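Local atomic coordinates of putative signal recognition particle protein (Chaetomium thermophilum, PDB entry 5CK4), a protein that is the beta subunit of the signal recognition particle receptor, an Arf-like GTPase of secretory membranes that binds guanine nucleotides and here holds GDP. Residues A[21-26]-A[135-140]; A[111-116]-A[307-312]; A[125-130]-A[186-191]; A[172-177]-A[230-235]. All coordinates share one frame; numbering follows the deposited sequence.

In the fold
Contacts 1 and 2 lie in the hydrophobic interior and share a sheet: strands 21-25 and 112-115 run side by side, so Val22 pairs with Leu112 while Val22 CG2 packs on Phe111. Contact 1 is aliphatic but includes a buried serine; contact 2 mixes aromatic and aliphatic side chains, closing a helix onto the sheet. Contact 3 joins two helices and is only partly buried, a leucine meeting aspartate backbone and a tyrosine edge; it touches contact 1 through Ile25 and Tyr188. Contact 4, about 27 Å from contact 1 between centres, is the outlying one, where a short 3-10 turn meets helix 229-249 and an arginine lies beside the turn, in a partly buried setting.

Contact 1: residues A[21-26]-A[135-140]; sequences SVLLIG and PSLTII
Leu137 lays its CD1 methyl between Ser21 and Leu23, two residues that face the same side of strand 21-25. The methyl is 3.7 Å from Leu23 CD2 and 3.8 Å from Ser21 CB, so a single branch of Leu137 accounts for most of the contact. Leu23 comes to it from an angle: with CG anti to its own carbonyl carbon (chi1 -81°), its CD2 branch is carried toward strand 136-140, and the two leucine side chains meet obliquely. Ile139 adds a looser touch, its CD1 lying 4.4 Å from Ser21 OG. Both CB and OG of Ser21 border Leu137 CD1, and the buried hydroxyl is also hydrogen-bonded to that of Ser160 on strand 159-170, which gives the polar atom a partner in apolar surroundings.

No hydrogen bond links the two segments. Their strand axes pass 8.7 Å apart at 86°, almost perpendicular, so side chains alone bridge them. Strand 159-170 pairs parallel with 21-25 and antiparallel with 136-140, while Ile114 and His129 pack against Leu137 from the neighbouring strand and helix. Strand 159-170 thus joins both strands, and the leucines fill the angle between them. Strand 21-25 leads through Gly26 into the nucleotide-binding loop, the arrangement of the first strand of a P-loop GTPase.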
loop_
_atom_site.group_PDB
_atom_site.type_symbol
_atom_site.label_atom_id
_atom_site.label_comp_id
_atom_site.label_asym_id
_atom_site.label_seq_id
_atom_site.Cartn_x
_atom_site.Cartn_y
_atom_site.Cartn_z
ATOM N N SER A 21 -5.356 -11.155 6.142
ATOM C CA SER A 21 -5.648 -9.725 6.033
ATOM C C SER A 21 -4.863 -8.983 4.950
ATOM O O SER A 21 -3.706 -9.294 4.657
ATOM C CB SER A 21 -5.371 -9.031 7.375
ATOM O OG SER A 21 -6.481 -9.117 8.250
ATOM N N VAL A 22 -5.509 -7.980 4.373
ATOM C CA VAL A 22 -4.852 -7.033 3.481
ATOM C C VAL A 22 -5.058 -5.626 4.046
ATOM O O VAL A 22 -6.195 -5.160 4.168
ATOM C CB VAL A 22 -5.417 -7.152 2.048
ATOM C CG1 VAL A 22 -4.827 -6.090 1.125
ATOM C CG2 VAL A 22 -5.169 -8.583 1.494
ATOM N N LEU A 23 -3.968 -4.956 4.419
ATOM C CA LEU A 23 -4.071 -3.581 4.914
ATOM C C LEU A 23 -4.333 -2.597 3.785
ATOM O O LEU A 23 -3.599 -2.544 2.795
ATOM C CB LEU A 23 -2.805 -3.143 5.670
ATOM C CG LEU A 23 -2.659 -3.573 7.132
ATOM C CD1 LEU A 23 -1.312 -3.127 7.675
ATOM C CD2 LEU A 23 -3.794 -3.016 7.991
ATOM N N LEU A 24 -5.374 -1.799 3.955
ATOM C CA LEU A 24 -5.691 -0.749 3.005
ATOM C C LEU A 24 -5.177 0.576 3.592
ATOM O O LEU A 24 -5.688 1.054 4.605
ATOM C CB LEU A 24 -7.204 -0.728 2.767
ATOM C CG LEU A 24 -7.737 0.347 1.811
ATOM C CD1 LEU A 24 -7.064 0.230 0.457
ATOM C CD2 LEU A 24 -9.260 0.247 1.685
ATOM N N ILE A 25 -4.154 1.143 2.958
ATOM C CA ILE A 25 -3.402 2.282 3.483
ATOM C C ILE A 25 -3.454 3.419 2.458
ATOM O O ILE A 25 -3.470 3.161 1.262
ATOM C CB ILE A 25 -1.911 1.888 3.649
ATOM C CG1 ILE A 25 -1.752 0.778 4.685
ATOM C CG2 ILE A 25 -1.044 3.072 4.062
ATOM C CD1 ILE A 25 -0.288 0.347 4.867
ATOM N N GLY A 26 -3.465 4.669 2.915
ATOM C CA GLY A 26 -3.344 5.794 1.996
ATOM C C GLY A 26 -3.807 7.093 2.617
ATOM O O GLY A 26 -4.433 7.083 3.678
ATOM N N PRO A 135 3.535 -10.200 11.252
ATOM C CA PRO A 135 2.423 -9.399 11.771
ATOM C C PRO A 135 1.084 -10.128 11.720
ATOM O O PRO A 135 0.740 -10.761 10.715
ATOM C CB PRO A 135 2.413 -8.170 10.851
ATOM C CG PRO A 135 2.987 -8.660 9.567
ATOM C CD PRO A 135 3.956 -9.772 9.905
ATOM N N SER A 136 0.349 -10.047 12.824
ATOM C CA SER A 136 -1.019 -10.519 12.875
ATOM C C SER A 136 -1.887 -9.379 13.366
ATOM O O SER A 136 -1.503 -8.642 14.273
ATOM C CB SER A 136 -1.151 -11.726 13.800
ATOM O OG SER A 136 -0.443 -12.830 13.274
ATOM N N LEU A 137 -3.052 -9.221 12.752
ATOM C CA LEU A 137 -3.954 -8.148 13.129
ATOM C C LEU A 137 -5.014 -8.671 14.089
ATOM O O LEU A 137 -5.518 -9.777 13.917
ATOM C CB LEU A 137 -4.617 -7.546 11.892
ATOM C CG LEU A 137 -3.697 -6.982 10.809
ATOM C CD1 LEU A 137 -4.508 -6.174 9.804
ATOM C CD2 LEU A 137 -2.604 -6.126 11.423
ATOM N N THR A 138 -5.335 -7.874 15.102
ATOM C CA THR A 138 -6.429 -8.195 16.006
ATOM C C THR A 138 -7.739 -7.689 15.410
ATOM O O THR A 138 -7.899 -6.491 15.160
ATOM C CB THR A 138 -6.213 -7.583 17.400
ATOM O OG1 THR A 138 -5.005 -8.102 17.966
ATOM C CG2 THR A 138 -7.375 -7.927 18.315
ATOM N N ILE A 139 -8.665 -8.613 15.177
ATOM C CA ILE A 139 -9.902 -8.308 14.471
ATOM C C ILE A 139 -11.129 -8.484 15.361
ATOM O O ILE A 139 -11.350 -9.553 15.916
ATOM C CB ILE A 139 -10.071 -9.218 13.232
ATOM C CG1 ILE A 139 -8.863 -9.099 12.295
ATOM C CG2 ILE A 139 -11.357 -8.891 12.499
ATOM C CD1 ILE A 139 -8.637 -7.707 11.756
ATOM N N ILE A 140 -11.926 -7.431 15.487
ATOM C CA ILE A 140 -13.189 -7.510 16.209
ATOM C C ILE A 140 -14.338 -7.645 15.214
ATOM O O ILE A 140 -14.606 -6.724 14.446
ATOM C CB ILE A 140 -13.418 -6.263 17.080
ATOM C CG1 ILE A 140 -12.197 -6.001 17.964
ATOM C CG2 ILE A 140 -14.677 -6.416 17.919
ATOM C CD1 ILE A 140 -12.331 -4.776 18.844
#

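Contact 2: residues A[111-116]-A[307-312]; sequences FLLIDT and RWWRWI
Phe111 and Ile312 meet face-on between 111-116 and helix segment 307-312. The CG2 methyl of Ile312 sits over one face of the phenyl ring, 4.0 Å from its centroid and 18° off the ring normal, a CH-pi contact displaced toward the rim, where CZ is 3.8 Å away. That branch is anti to the backbone N of Ile312, whereas CG1 leads away from the strand. At the edge of the same ring, near its plane, stands Trp309: its CE3 is 4.1 Å from Phe111 CZ. Two residues on, on the same side of the strand, Leu113 sends CD2 to the far corner of the indole, 3.9 Å from Trp309 CH2. Leucine and phenylalanine therefore meet the six-membered part of the tryptophan at separate points, each side chain crossing it at roughly a right angle.

The Phe111 ring is brought round by a chi1 of 71°, which sets CG between the backbone N and the carbonyl carbon. Beyond this first shell, Phe39 of helix 32-40 contacts Phe111, Leu113 and Trp309, meeting the indole edge-to-face, and Arg109 makes a cation-pi interaction with Trp309. Val22 of the adjoining strand touches both Phe111 and Ile312. On another side of the helix, Trp308 NE1 bonds to Met294 O and Trp311 NE1 to Glu292 OE1, tying it to strand 291-295. The C-terminal helix thus packs beside the helix that follows the P-loop, both on the same face of the central sheet, as in Ras-like and Arf-like GTPases.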
loop_
_atom_site.group_PDB
_atom_site.type_symbol
_atom_site.label_atom_id
_atom_site.label_comp_id
_atom_site.label_asym_id
_atom_site.label_seq_id
_atom_site.Cartn_x
_atom_site.Cartn_y
_atom_site.Cartn_z
ATOM N N PHE A 111 -10.176 -13.104 1.658
ATOM C CA PHE A 111 -9.350 -12.242 2.493
ATOM C C PHE A 111 -10.147 -11.088 3.086
ATOM O O PHE A 111 -11.222 -10.744 2.599
ATOM C CB PHE A 111 -8.095 -11.742 1.754
ATOM C CG PHE A 111 -8.364 -10.726 0.670
ATOM C CD1 PHE A 111 -8.397 -9.370 0.962
ATOM C CD2 PHE A 111 -8.542 -11.125 -0.649
ATOM C CE1 PHE A 111 -8.620 -8.426 -0.034
ATOM C CE2 PHE A 111 -8.768 -10.192 -1.653
ATOM C CZ PHE A 111 -8.809 -8.839 -1.341
ATOM N N LEU A 112 -9.612 -10.516 4.157
ATOM C CA LEU A 112 -10.232 -9.384 4.815
ATOM C C LEU A 112 -9.524 -8.118 4.375
ATOM O O LEU A 112 -8.299 -8.062 4.360
ATOM C CB LEU A 112 -10.127 -9.521 6.336
ATOM C CG LEU A 112 -10.748 -10.766 6.974
ATOM C CD1 LEU A 112 -10.459 -10.800 8.465
ATOM C CD2 LEU A 112 -12.243 -10.807 6.716
ATOM N N LEU A 113 -10.302 -7.106 4.020
ATOM C CA LEU A 113 -9.747 -5.814 3.666
ATOM C C LEU A 113 -9.831 -4.876 4.872
ATOM O O LEU A 113 -10.927 -4.548 5.340
ATOM C CB LEU A 113 -10.494 -5.242 2.462
ATOM C CG LEU A 113 -9.981 -3.931 1.878
ATOM C CD1 LEU A 113 -8.523 -4.064 1.423
ATOM C CD2 LEU A 113 -10.881 -3.459 0.747
ATOM N N ILE A 114 -8.671 -4.461 5.375
ATOM C CA ILE A 114 -8.587 -3.694 6.620
ATOM C C ILE A 114 -8.299 -2.210 6.393
ATOM O O ILE A 114 -7.164 -1.815 6.116
ATOM C CB ILE A 114 -7.502 -4.260 7.566
ATOM C CG1 ILE A 114 -7.655 -5.776 7.716
ATOM C CG2 ILE A 114 -7.533 -3.543 8.919
ATOM C CD1 ILE A 114 -9.060 -6.234 8.065
ATOM N N ASP A 115 -9.343 -1.399 6.521
ATOM C CA ASP A 115 -9.253 0.046 6.351
ATOM C C ASP A 115 -8.420 0.629 7.498
ATOM O O ASP A 115 -8.532 0.176 8.623
ATOM C CB ASP A 115 -10.669 0.632 6.368
ATOM C CG ASP A 115 -10.715 2.073 5.927
ATOM O OD1 ASP A 115 -9.719 2.563 5.357
ATOM O OD2 ASP A 115 -11.762 2.712 6.138
ATOM N N THR A 116 -7.560 1.599 7.196
ATOM C CA THR A 116 -6.751 2.282 8.213
ATOM C C THR A 116 -6.920 3.788 8.045
ATOM O O THR A 116 -7.256 4.255 6.953
ATOM C CB THR A 116 -5.252 1.934 8.098
ATOM O OG1 THR A 116 -4.768 2.323 6.804
ATOM C CG2 THR A 116 -5.031 0.451 8.291
ATOM N N ARG A 307 -9.306 -5.807 -11.388
ATOM C CA ARG A 307 -7.891 -6.112 -11.585
ATOM C C ARG A 307 -7.116 -6.012 -10.270
ATOM O O ARG A 307 -6.180 -6.782 -10.039
ATOM C CB ARG A 307 -7.252 -5.202 -12.635
ATOM C CG ARG A 307 -7.734 -5.446 -14.056
ATOM C CD ARG A 307 -6.634 -5.128 -15.061
ATOM N NE ARG A 307 -5.457 -5.972 -14.851
ATOM C CZ ARG A 307 -4.209 -5.517 -14.757
ATOM N NH1 ARG A 307 -3.958 -4.215 -14.861
ATOM N NH2 ARG A 307 -3.210 -6.368 -14.562
ATOM N N TRP A 308 -7.500 -5.062 -9.418
ATOM C CA TRP A 308 -6.889 -4.943 -8.096
ATOM C C TRP A 308 -7.158 -6.208 -7.286
ATOM O O TRP A 308 -6.242 -6.768 -6.692
ATOM C CB TRP A 308 -7.442 -3.740 -7.327
ATOM C CG TRP A 308 -7.039 -2.382 -7.811
ATOM C CD1 TRP A 308 -5.932 -2.047 -8.529
ATOM C CD2 TRP A 308 -7.752 -1.158 -7.577
ATOM N NE1 TRP A 308 -5.916 -0.693 -8.770
ATOM C CE2 TRP A 308 -7.025 -0.127 -8.196
ATOM C CE3 TRP A 308 -8.951 -0.843 -6.922
ATOM C CZ2 TRP A 308 -7.436 1.206 -8.155
ATOM C CZ3 TRP A 308 -9.362 0.479 -6.887
ATOM C CH2 TRP A 308 -8.607 1.489 -7.501
ATOM N N TRP A 309 -8.415 -6.660 -7.261
ATOM C CA TRP A 309 -8.780 -7.849 -6.490
ATOM C C TRP A 309 -8.066 -9.100 -6.996
ATOM O O TRP A 309 -7.727 -9.989 -6.216
ATOM C CB TRP A 309 -10.296 -8.116 -6.514
ATOM C CG TRP A 309 -11.194 -6.972 -6.076
ATOM C CD1 TRP A 309 -12.360 -6.590 -6.671
ATOM C CD2 TRP A 309 -11.008 -6.081 -4.957
ATOM N NE1 TRP A 309 -12.911 -5.524 -6.004
ATOM C CE2 TRP A 309 -12.101 -5.188 -4.951
ATOM C CE3 TRP A 309 -10.027 -5.950 -3.969
ATOM C CZ2 TRP A 309 -12.238 -4.179 -3.999
ATOM C CZ3 TRP A 309 -10.165 -4.945 -3.027
ATOM C CH2 TRP A 309 -11.264 -4.079 -3.045
ATOM N N ARG A 310 -7.862 -9.172 -8.306
ATOM C CA ARG A 310 -7.202 -10.323 -8.917
ATOM C C ARG A 310 -5.729 -10.385 -8.516
ATOM O O ARG A 310 -5.210 -11.449 -8.180
ATOM C CB ARG A 310 -7.321 -10.242 -10.437
ATOM C CG ARG A 310 -6.756 -11.427 -11.191
ATOM C CD ARG A 310 -7.199 -11.389 -12.653
ATOM N NE ARG A 310 -8.659 -11.397 -12.789
ATOM C CZ ARG A 310 -9.401 -10.329 -13.078
ATOM N NH1 ARG A 310 -8.827 -9.149 -13.270
ATOM N NH2 ARG A 310 -10.722 -10.438 -13.178
ATOM N N TRP A 311 -5.070 -9.230 -8.551
ATOM C CA TRP A 311 -3.650 -9.135 -8.219
ATOM C C TRP A 311 -3.394 -9.616 -6.788
ATOM O O TRP A 311 -2.484 -10.416 -6.541
ATOM C CB TRP A 311 -3.175 -7.690 -8.404
ATOM C CG TRP A 311 -1.687 -7.490 -8.352
ATOM C CD1 TRP A 311 -0.820 -7.496 -9.407
ATOM C CD2 TRP A 311 -0.895 -7.237 -7.182
ATOM N NE1 TRP A 311 0.463 -7.264 -8.967
ATOM C CE2 TRP A 311 0.442 -7.105 -7.604
ATOM C CE3 TRP A 311 -1.187 -7.123 -5.821
ATOM C CZ2 TRP A 311 1.481 -6.853 -6.715
ATOM C CZ3 TRP A 311 -0.148 -6.872 -4.936
ATOM C CH2 TRP A 311 1.165 -6.741 -5.388
ATOM N N ILE A 312 -4.217 -9.140 -5.856
ATOM C CA ILE A 312 -4.116 -9.537 -4.451
ATOM C C ILE A 312 -4.455 -11.007 -4.252
ATOM O O ILE A 312 -3.736 -11.741 -3.563
ATOM C CB ILE A 312 -5.044 -8.681 -3.561
ATOM C CG1 ILE A 312 -4.601 -7.214 -3.582
ATOM C CG2 ILE A 312 -5.068 -9.217 -2.136
ATOM C CD1 ILE A 312 -3.303 -6.935 -2.854
#

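Contact 3: residues A[125-130]-A[186-191]; sequences TTLQHL and ASYLYD
The phenol ring of Tyr188 presents its edge to Leu127: CD2 of the leucine lies near the ring plane, 4.4 Å from Tyr188 CE1, which is a light touch. Arg123, just ahead of helix segment 125-130, forms a cation-pi interaction with this ring. At its far end, Tyr188 OH comes to 4.3 Å from Thr126 CB, a loose approach without a hydrogen bond. The ring reaches so far across because chi1 of -165° sets CG opposite the backbone N, and the side chain then extends toward helix 123-131 although its CB is not itself aimed at that helix.

Leu127 is the side chain with most surface in the contact, and its two methyls divide the work. CD1 rests 3.8 Å from Asp191 CB, while CD2 lies over the backbone of the same residue, 3.8 Å from Asp191 O. It thus packs on the aspartate's aliphatic carbon and peptide group, with no polar bond between the segments. The segment axes run 11.5 Å apart at 33°, inclined but in the same general direction, consistent with two helices side by side on one face of the sheet in a P-loop GTPase. Sheet residues fill in beneath: Ile25 of strand 21-25 touches Thr126, Leu130 and Tyr188. Leu130 packs on Val192, Ser195 and Leu196 further along helix 180-201, and Leu127 also reaches Val192. The side chain of Tyr188 is about 5 Å from Gly118, a residue that contacts GTP in another structure of this protein.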
loop_
_atom_site.group_PDB
_atom_site.type_symbol
_atom_site.label_atom_id
_atom_site.label_comp_id
_atom_site.label_asym_id
_atom_site.label_seq_id
_atom_site.Cartn_x
_atom_site.Cartn_y
_atom_site.Cartn_z
ATOM N N THR A 125 0.581 3.972 13.838
ATOM C CA THR A 125 -0.023 2.693 14.205
ATOM C C THR A 125 0.058 1.670 13.082
ATOM O O THR A 125 0.365 0.498 13.301
ATOM C CB THR A 125 -1.510 2.883 14.510
ATOM O OG1 THR A 125 -1.666 3.883 15.522
ATOM C CG2 THR A 125 -2.130 1.579 14.983
ATOM N N THR A 126 -0.237 2.128 11.873
ATOM C CA THR A 126 -0.242 1.263 10.702
ATOM C C THR A 126 1.174 0.814 10.365
ATOM O O THR A 126 1.422 -0.358 10.069
ATOM C CB THR A 126 -0.842 1.999 9.499
ATOM O OG1 THR A 126 -2.173 2.414 9.822
ATOM C CG2 THR A 126 -0.879 1.094 8.286
ATOM N N LEU A 127 2.108 1.756 10.426
ATOM C CA LEU A 127 3.502 1.462 10.133
ATOM C C LEU A 127 4.086 0.410 11.088
ATOM O O LEU A 127 4.967 -0.360 10.701
ATOM C CB LEU A 127 4.345 2.747 10.156
ATOM C CG LEU A 127 4.047 3.835 9.113
ATOM C CD1 LEU A 127 4.939 5.045 9.350
ATOM C CD2 LEU A 127 4.219 3.319 7.676
ATOM N N GLN A 128 3.591 0.372 12.326
ATOM C CA GLN A 128 4.098 -0.574 13.315
ATOM C C GLN A 128 3.825 -2.014 12.906
ATOM O O GLN A 128 4.653 -2.882 13.132
ATOM C CB GLN A 128 3.527 -0.293 14.705
ATOM C CG GLN A 128 3.930 1.056 15.269
ATOM C CD GLN A 128 5.389 1.391 15.021
ATOM O OE1 GLN A 128 6.289 0.825 15.650
ATOM N NE2 GLN A 128 5.634 2.322 14.099
ATOM N N HIS A 129 2.672 -2.260 12.290
ATOM C CA HIS A 129 2.374 -3.581 11.740
ATOM C C HIS A 129 3.394 -4.003 10.681
ATOM O O HIS A 129 3.714 -5.181 10.553
ATOM C CB HIS A 129 0.973 -3.609 11.123
ATOM C CG HIS A 129 -0.135 -3.379 12.107
ATOM N ND1 HIS A 129 -0.293 -4.142 13.244
ATOM C CD2 HIS A 129 -1.151 -2.483 12.113
ATOM C CE1 HIS A 129 -1.351 -3.720 13.914
ATOM N NE2 HIS A 129 -1.890 -2.715 13.247
ATOM N N LEU A 130 3.888 -3.041 9.907
ATOM C CA LEU A 130 4.764 -3.356 8.782
ATOM C C LEU A 130 6.197 -3.666 9.221
ATOM O O LEU A 130 6.955 -4.269 8.479
ATOM C CB LEU A 130 4.724 -2.232 7.739
ATOM C CG LEU A 130 3.295 -1.904 7.261
ATOM C CD1 LEU A 130 3.230 -0.698 6.313
ATOM C CD2 LEU A 130 2.656 -3.113 6.612
ATOM N N ALA A 186 3.838 10.598 -1.506
ATOM C CA ALA A 186 5.084 9.838 -1.653
ATOM C C ALA A 186 5.805 9.693 -0.315
ATOM O O ALA A 186 6.470 8.702 -0.071
ATOM C CB ALA A 186 5.999 10.508 -2.654
ATOM N N SER A 187 5.696 10.706 0.533
ATOM C CA SER A 187 6.298 10.640 1.859
ATOM C C SER A 187 5.714 9.476 2.671
ATOM O O SER A 187 6.441 8.742 3.334
ATOM C CB SER A 187 6.114 11.973 2.587
ATOM O OG SER A 187 6.720 11.925 3.855
ATOM N N TYR A 188 4.399 9.316 2.612
ATOM C CA TYR A 188 3.720 8.195 3.268
ATOM C C TYR A 188 4.150 6.870 2.660
ATOM O O TYR A 188 4.506 5.925 3.378
ATOM C CB TYR A 188 2.207 8.351 3.137
ATOM C CG TYR A 188 1.374 7.479 4.056
ATOM C CD1 TYR A 188 1.961 6.628 4.991
ATOM C CD2 TYR A 188 -0.010 7.515 3.982
ATOM C CE1 TYR A 188 1.181 5.828 5.825
ATOM C CE2 TYR A 188 -0.793 6.725 4.796
ATOM C CZ TYR A 188 -0.192 5.886 5.723
ATOM O OH TYR A 188 -1.000 5.125 6.547
ATOM N N LEU A 189 4.128 6.800 1.332
ATOM C CA LEU A 189 4.556 5.581 0.642
ATOM C C LEU A 189 6.008 5.234 0.989
ATOM O O LEU A 189 6.356 4.055 1.196
ATOM C CB LEU A 189 4.377 5.746 -0.875
ATOM C CG LEU A 189 4.830 4.560 -1.738
ATOM C CD1 LEU A 189 4.058 3.291 -1.369
ATOM C CD2 LEU A 189 4.611 4.922 -3.193
ATOM N N TYR A 190 6.864 6.251 1.052
ATOM C CA TYR A 190 8.251 6.029 1.445
ATOM C C TYR A 190 8.322 5.282 2.779
ATOM O O TYR A 190 9.032 4.286 2.892
ATOM C CB TYR A 190 9.018 7.364 1.536
ATOM C CG TYR A 190 10.540 7.229 1.652
ATOM C CD1 TYR A 190 11.149 6.924 2.865
ATOM C CD2 TYR A 190 11.361 7.426 0.549
ATOM C CE1 TYR A 190 12.541 6.804 2.967
ATOM C CE2 TYR A 190 12.747 7.318 0.647
ATOM C CZ TYR A 190 13.329 7.005 1.853
ATOM O OH TYR A 190 14.711 6.894 1.952
ATOM N N ASP A 191 7.577 5.760 3.777
ATOM C CA ASP A 191 7.587 5.144 5.103
ATOM C C ASP A 191 7.034 3.726 5.092
ATOM O O ASP A 191 7.517 2.862 5.817
ATOM C CB ASP A 191 6.791 5.979 6.118
ATOM C CG ASP A 191 7.479 7.279 6.479
ATOM O OD1 ASP A 191 8.711 7.367 6.312
ATOM O OD2 ASP A 191 6.776 8.212 6.923
#

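Contact 4: residues A[172-177]-A[230-235]; sequences AALADS and SLVKSR
Leu174 leaves its 3-10 turn with CB directed at helix segment 230-235, and its side chain can be followed straight into the contact. From CB, a chi1 of -150° carries CG to the side roughly opposite the backbone N; from there CD2 alone makes the close approach. This methyl sits between the two branches of Val232, 3.8 Å from CG2 and 3.9 Å from CG1, so the valine fork receives the leucine tip. The two side chains cross at about a right angle, a compact apolar meeting between buried residues.

The other part of the contact is looser and more polar. Arg235, with its chain extended from CG to NE, brings NH1 alongside the turn: it is 4.1 Å from Leu174 O and 4.4 Å from Ala175 CA, both near the plane of the guanidinium at its edge. The carbonyl distance is too long for a hydrogen bond, although a weak electrostatic attraction is possible. The turn itself is held by Ala175 N bonding to Ala172 O at 3.0 Å, and Asp170 OD1 accepts bonds from the amides of Ala172 and Ala173 where the chain leaves strand 159-170.

Around this pair, Tyr181 and Leu182 of helix 180-201 pack on Leu174, and Val227 touches Ala175 and Val232. Val293 of strand 291-295 backs Val232 from the sheet. The turn that joins strand 159-170 to helix 180-201 is thereby set against the start of helix 229-249, with the sheet behind the valine.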
loop_
_atom_site.group_PDB
_atom_site.type_symbol
_atom_site.label_atom_id
_atom_site.label_comp_id
_atom_site.label_asym_id
_atom_site.label_seq_id
_atom_site.Cartn_x
_atom_site.Cartn_y
_atom_site.Cartn_z
ATOM N N ALA A 172 -6.129 11.627 -9.601
ATOM C CA ALA A 172 -6.499 12.936 -10.122
ATOM C C ALA A 172 -5.828 14.060 -9.328
ATOM O O ALA A 172 -5.375 15.050 -9.902
ATOM C CB ALA A 172 -8.013 13.117 -10.145
ATOM N N ALA A 173 -5.764 13.889 -8.009
ATOM C CA ALA A 173 -5.156 14.885 -7.139
ATOM C C ALA A 173 -3.673 14.957 -7.410
ATOM O O ALA A 173 -3.060 16.001 -7.251
ATOM C CB ALA A 173 -5.403 14.554 -5.682
ATOM N N LEU A 174 -3.112 13.823 -7.805
ATOM C CA LEU A 174 -1.708 13.712 -8.177
ATOM C C LEU A 174 -1.348 14.653 -9.328
ATOM O O LEU A 174 -0.197 15.056 -9.476
ATOM C CB LEU A 174 -1.409 12.262 -8.559
ATOM C CG LEU A 174 -0.009 11.708 -8.331
ATOM C CD1 LEU A 174 0.413 11.939 -6.904
ATOM C CD2 LEU A 174 0.007 10.217 -8.657
ATOM N N ALA A 175 -2.346 15.019 -10.130
ATOM C CA ALA A 175 -2.121 15.870 -11.283
ATOM C C ALA A 175 -2.028 17.361 -10.933
ATOM O O ALA A 175 -1.878 18.189 -11.828
ATOM C CB ALA A 175 -3.208 15.637 -12.332
ATOM N N ASP A 176 -2.115 17.707 -9.649
ATOM C CA ASP A 176 -2.086 19.123 -9.265
ATOM C C ASP A 176 -0.733 19.782 -9.544
ATOM O O ASP A 176 0.321 19.159 -9.403
ATOM C CB ASP A 176 -2.560 19.363 -7.817
ATOM C CG ASP A 176 -1.610 18.794 -6.758
ATOM O OD1 ASP A 176 -0.552 18.240 -7.107
ATOM O OD2 ASP A 176 -1.928 18.916 -5.550
ATOM N N SER A 177 -0.777 21.045 -9.953
ATOM C CA SER A 177 0.423 21.745 -10.393
ATOM C C SER A 177 1.394 22.060 -9.254
ATOM O O SER A 177 2.608 22.046 -9.455
ATOM C CB SER A 177 0.052 23.025 -11.145
ATOM O OG SER A 177 -0.616 23.942 -10.295
ATOM N N SER A 230 1.046 4.319 -15.550
ATOM C CA SER A 230 2.463 4.300 -15.923
ATOM C C SER A 230 3.146 5.622 -15.541
ATOM O O SER A 230 4.320 5.644 -15.165
ATOM C CB SER A 230 2.632 4.021 -17.424
ATOM O OG SER A 230 2.080 5.076 -18.188
ATOM N N LEU A 231 2.401 6.720 -15.637
ATOM C CA LEU A 231 2.911 8.020 -15.200
ATOM C C LEU A 231 2.909 8.155 -13.669
ATOM O O LEU A 231 3.801 8.786 -13.097
ATOM C CB LEU A 231 2.108 9.155 -15.846
ATOM C CG LEU A 231 2.774 9.798 -17.058
ATOM C CD1 LEU A 231 1.836 10.801 -17.717
ATOM C CD2 LEU A 231 4.073 10.465 -16.627
ATOM N N VAL A 232 1.909 7.572 -13.011
ATOM C CA VAL A 232 1.893 7.524 -11.545
ATOM C C VAL A 232 3.167 6.814 -11.071
ATOM O O VAL A 232 3.869 7.274 -10.152
ATOM C CB VAL A 232 0.652 6.759 -11.003
ATOM C CG1 VAL A 232 0.791 6.495 -9.515
ATOM C CG2 VAL A 232 -0.643 7.523 -11.277
ATOM N N LYS A 233 3.479 5.703 -11.730
ATOM C CA LYS A 233 4.681 4.929 -11.409
ATOM C C LYS A 233 5.968 5.759 -11.518
ATOM O O LYS A 233 6.749 5.796 -10.577
ATOM C CB LYS A 233 4.783 3.681 -12.297
ATOM C CG LYS A 233 6.005 2.786 -11.999
ATOM C CD LYS A 233 6.000 1.551 -12.896
ATOM C CE LYS A 233 6.947 0.469 -12.379
ATOM N NZ LYS A 233 8.364 0.700 -12.782
ATOM N N SER A 234 6.184 6.420 -12.657
ATOM C CA SER A 234 7.414 7.187 -12.849
ATOM C C SER A 234 7.485 8.429 -11.946
ATOM O O SER A 234 8.550 8.764 -11.431
ATOM C CB SER A 234 7.613 7.566 -14.324
ATOM O OG SER A 234 6.607 8.454 -14.767
ATOM N N ARG A 235 6.361 9.097 -11.731
ATOM C CA ARG A 235 6.357 10.271 -10.851
ATOM C C ARG A 235 6.638 9.902 -9.395
ATOM O O ARG A 235 7.363 10.614 -8.690
ATOM C CB ARG A 235 5.040 11.026 -10.957
ATOM C CG ARG A 235 4.931 11.773 -12.271
ATOM C CD ARG A 235 3.795 12.758 -12.268
ATOM N NE ARG A 235 3.497 13.179 -13.627
ATOM C CZ ARG A 235 2.488 13.979 -13.958
ATOM N NH1 ARG A 235 1.679 14.450 -13.019
ATOM N NH2 ARG A 235 2.294 14.306 -15.227
#